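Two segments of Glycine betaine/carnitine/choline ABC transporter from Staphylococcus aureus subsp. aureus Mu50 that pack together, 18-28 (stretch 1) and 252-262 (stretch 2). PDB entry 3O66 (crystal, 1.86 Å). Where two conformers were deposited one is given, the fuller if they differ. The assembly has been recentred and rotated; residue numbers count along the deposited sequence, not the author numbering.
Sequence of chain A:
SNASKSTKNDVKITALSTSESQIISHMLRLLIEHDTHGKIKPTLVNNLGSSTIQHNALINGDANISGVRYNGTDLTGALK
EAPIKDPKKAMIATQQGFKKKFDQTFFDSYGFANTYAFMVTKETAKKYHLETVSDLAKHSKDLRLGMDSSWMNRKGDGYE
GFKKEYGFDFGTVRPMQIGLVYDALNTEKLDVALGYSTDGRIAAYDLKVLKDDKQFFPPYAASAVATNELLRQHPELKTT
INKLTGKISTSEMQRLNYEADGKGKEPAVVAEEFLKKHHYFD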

# COMPACT_ATOMS: atom_id res chain seq x y z
N THR A 18 7.34 -8.07 -1.34
CA THR A 18 6.33 -7.65 -2.33
C THR A 18 7.01 -6.74 -3.34
O THR A 18 7.97 -6.05 -3.00
CB THR A 18 5.19 -6.85 -1.67
OG1 THR A 18 5.71 -5.63 -1.10
CG2 THR A 18 4.52 -7.68 -0.57
N SER A 19 6.56 -6.78 -4.59
CA SER A 19 7.12 -5.89 -5.62
C SER A 19 6.94 -4.44 -5.24
O SER A 19 7.82 -3.62 -5.44
CB SER A 19 6.49 -6.15 -6.99
OG SER A 19 6.79 -7.47 -7.37
N GLU A 20 5.80 -4.13 -4.64
CA GLU A 20 5.50 -2.79 -4.23
C GLU A 20 6.56 -2.21 -3.29
O GLU A 20 7.09 -1.10 -3.52
CB GLU A 20 4.15 -2.79 -3.52
CG GLU A 20 3.72 -1.40 -3.12
CD GLU A 20 2.24 -1.36 -2.80
OE1 GLU A 20 1.43 -1.60 -3.72
OE2 GLU A 20 1.90 -1.08 -1.63
N SER A 21 6.86 -2.94 -2.22
CA SER A 21 7.90 -2.53 -1.28
C SER A 21 9.27 -2.44 -1.96
O SER A 21 10.05 -1.50 -1.71
CB SER A 21 7.94 -3.47 -0.09
OG SER A 21 9.06 -3.17 0.72
N GLN A 22 9.55 -3.40 -2.84
CA GLN A 22 10.86 -3.41 -3.51
C GLN A 22 11.01 -2.22 -4.47
O GLN A 22 12.07 -1.59 -4.50
CB GLN A 22 11.15 -4.75 -4.16
CG GLN A 22 11.18 -5.88 -3.12
CD GLN A 22 11.25 -7.24 -3.73
OE1 GLN A 22 10.71 -7.48 -4.82
NE2 GLN A 22 11.90 -8.17 -3.03
N ILE A 23 9.97 -1.94 -5.24
CA ILE A 23 9.95 -0.75 -6.12
C ILE A 23 10.25 0.55 -5.35
O ILE A 23 11.21 1.28 -5.68
CB ILE A 23 8.63 -0.66 -6.95
CG1 ILE A 23 8.53 -1.83 -7.93
CG2 ILE A 23 8.50 0.76 -7.74
CD1 ILE A 23 7.09 -2.08 -8.47
N ILE A 24 9.45 0.82 -4.32
CA ILE A 24 9.62 2.06 -3.54
C ILE A 24 10.93 2.08 -2.73
O ILE A 24 11.55 3.12 -2.59
CB ILE A 24 8.44 2.28 -2.63
CG1 ILE A 24 7.14 2.26 -3.43
CG2 ILE A 24 8.58 3.61 -1.86
CD1 ILE A 24 5.91 2.12 -2.56
N SER A 25 11.35 0.93 -2.21
CA SER A 25 12.68 0.86 -1.54
C SER A 25 13.84 1.16 -2.48
O SER A 25 14.79 1.87 -2.13
CB SER A 25 12.88 -0.48 -0.83
OG SER A 25 11.84 -0.65 0.11
N HIS A 26 13.76 0.64 -3.70
CA HIS A 26 14.81 0.92 -4.67
C HIS A 26 14.73 2.34 -5.13
O HIS A 26 15.76 2.93 -5.48
CB HIS A 26 14.74 -0.02 -5.89
CG HIS A 26 15.40 -1.33 -5.64
ND1 HIS A 26 16.76 -1.46 -5.50
CD2 HIS A 26 14.88 -2.57 -5.47
CE1 HIS A 26 17.06 -2.73 -5.27
NE2 HIS A 26 15.93 -3.42 -5.25
N MSE A 27 13.52 2.91 -5.13
CA MSE A 27 13.33 4.28 -5.57
C MSE A 27 14.00 5.22 -4.57
O MSE A 27 14.73 6.13 -4.98
CB MSE A 27 11.84 4.57 -5.76
CG MSE A 27 11.51 5.84 -6.46
SE MSE A 27 9.54 6.04 -6.44
CE MSE A 27 8.97 4.61 -7.65
N LEU A 28 13.82 4.94 -3.27
CA LEU A 28 14.50 5.73 -2.23
C LEU A 28 16.00 5.56 -2.34
O LEU A 28 16.75 6.54 -2.22
CB LEU A 28 14.04 5.33 -0.82
CG LEU A 28 12.63 5.78 -0.43
CD1 LEU A 28 12.23 5.11 0.88
CD2 LEU A 28 12.53 7.30 -0.31
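Stretch 2, residues 252-262: EMQRLNYEADG

Stretch 2 is helical from its first residue, E252, continuing a helix that begins earlier in the chain, and it lies across the helix of stretch 1 at 101°, close to perpendicular. The two axes approach to 9.5 Å. The backbones come nearest where E20 faces N257, with their CA atoms 6.0 Å apart. Further along, the CA atoms of I23 and L256 are 7.8 Å apart.

I23 covers the most surface. Its side chain sits as a knob among M253, L256, N257 and A260. I23 CD1 lies 4.1 Å from M253 CE, 4.0 Å from A260 CB and 3.5 Å from L256 O, so the methyl reaches the backbone of the second helix.

M253 covers nearly as much. It is a selenomethionine whose CB points toward stretch 1. Its SE lies 3.9 Å from I24 CD1, and its CG lies 3.4 Å from E20 OE1. On the same carboxylate, N257 ND2 donates a hydrogen bond to E20 OE1 at 3.0 Å. This places a polar link in a buried setting, beside the apolar knob.

Near the start of the first helix, S19 OG donates a very short hydrogen bond of 2.5 Å to D261 OD1. S19 CB also packs on A260 CB at 3.9 Å. Further along, M27 CE meets L256 CD1 at 4.2 Å.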

# COMPACT_ATOMS: atom_id res chain seq x y z
N GLU A 252 -1.17 4.94 -10.23
CA GLU A 252 0.24 4.85 -10.62
C GLU A 252 0.93 3.66 -9.96
O GLU A 252 1.73 2.99 -10.59
CB GLU A 252 0.98 6.16 -10.29
CG GLU A 252 2.37 6.24 -10.86
CD GLU A 252 2.39 6.23 -12.38
OE1 GLU A 252 1.34 6.51 -13.02
OE2 GLU A 252 3.49 5.99 -12.94
N MSE A 253 0.62 3.40 -8.69
CA MSE A 253 1.19 2.23 -7.99
C MSE A 253 0.72 0.95 -8.66
O MSE A 253 1.50 0.00 -8.74
CB MSE A 253 0.78 2.20 -6.51
CG MSE A 253 1.60 1.21 -5.62
SE MSE A 253 3.52 1.69 -5.57
CE MSE A 253 4.25 0.29 -6.73
N GLN A 254 -0.54 0.90 -9.09
CA GLN A 254 -1.05 -0.24 -9.84
C GLN A 254 -0.20 -0.45 -11.10
O GLN A 254 0.26 -1.58 -11.36
CB GLN A 254 -2.52 -0.07 -10.22
CG GLN A 254 -3.50 -0.13 -9.03
CD GLN A 254 -4.80 0.56 -9.36
OE1 GLN A 254 -4.98 1.03 -10.50
NE2 GLN A 254 -5.72 0.63 -8.40
N ARG A 255 0.04 0.64 -11.84
CA ARG A 255 0.86 0.58 -13.05
C ARG A 255 2.29 0.13 -12.78
O ARG A 255 2.85 -0.65 -13.55
CB ARG A 255 0.88 1.92 -13.83
CG ARG A 255 -0.39 2.17 -14.67
CD ARG A 255 -0.28 3.49 -15.50
NE ARG A 255 -0.38 4.66 -14.63
CZ ARG A 255 -1.52 5.21 -14.21
NH1 ARG A 255 -1.48 6.26 -13.42
NH2 ARG A 255 -2.70 4.69 -14.57
N LEU A 256 2.89 0.66 -11.72
CA LEU A 256 4.26 0.29 -11.38
C LEU A 256 4.31 -1.17 -10.98
O LEU A 256 5.19 -1.91 -11.42
CB LEU A 256 4.79 1.18 -10.24
CG LEU A 256 5.01 2.64 -10.64
CD1 LEU A 256 5.30 3.47 -9.38
CD2 LEU A 256 6.12 2.80 -11.72
N ASN A 257 3.35 -1.60 -10.16
CA ASN A 257 3.32 -3.03 -9.79
C ASN A 257 3.19 -3.93 -11.02
O ASN A 257 3.78 -5.01 -11.07
CB ASN A 257 2.20 -3.33 -8.81
CG ASN A 257 2.58 -3.00 -7.39
OD1 ASN A 257 3.76 -3.15 -6.99
ND2 ASN A 257 1.62 -2.53 -6.61
N TYR A 258 2.42 -3.47 -12.00
CA TYR A 258 2.22 -4.25 -13.23
C TYR A 258 3.55 -4.43 -13.97
O TYR A 258 3.83 -5.51 -14.53
CB TYR A 258 1.18 -3.55 -14.12
CG TYR A 258 0.92 -4.17 -15.48
CD1 TYR A 258 0.80 -5.55 -15.65
CD2 TYR A 258 0.72 -3.36 -16.60
CE1 TYR A 258 0.54 -6.12 -16.91
CE2 TYR A 258 0.46 -3.90 -17.85
CZ TYR A 258 0.37 -5.27 -18.00
OH TYR A 258 0.11 -5.78 -19.25
N GLU A 259 4.35 -3.37 -13.97
CA GLU A 259 5.65 -3.37 -14.64
C GLU A 259 6.52 -4.49 -14.05
O GLU A 259 7.26 -5.15 -14.77
CB GLU A 259 6.35 -2.02 -14.46
CG GLU A 259 5.71 -0.84 -15.21
CD GLU A 259 5.79 -0.96 -16.70
OE1 GLU A 259 6.92 -1.01 -17.26
OE2 GLU A 259 4.72 -0.99 -17.34
N ALA A 260 6.47 -4.67 -12.72
CA ALA A 260 7.27 -5.73 -12.08
C ALA A 260 6.63 -7.13 -12.14
O ALA A 260 7.29 -8.10 -12.49
CB ALA A 260 7.63 -5.35 -10.66
N ASP A 261 5.35 -7.22 -11.84
CA ASP A 261 4.66 -8.51 -11.70
C ASP A 261 4.07 -9.07 -12.98
O ASP A 261 4.07 -10.28 -13.18
CB ASP A 261 3.55 -8.41 -10.66
CG ASP A 261 4.07 -8.21 -9.26
OD1 ASP A 261 5.23 -8.58 -8.96
OD2 ASP A 261 3.30 -7.66 -8.45
N GLY A 262 3.55 -8.20 -13.83
CA GLY A 262 2.99 -8.60 -15.14
C GLY A 262 4.03 -8.58 -16.25
O GLY A 262 4.05 -9.47 -17.11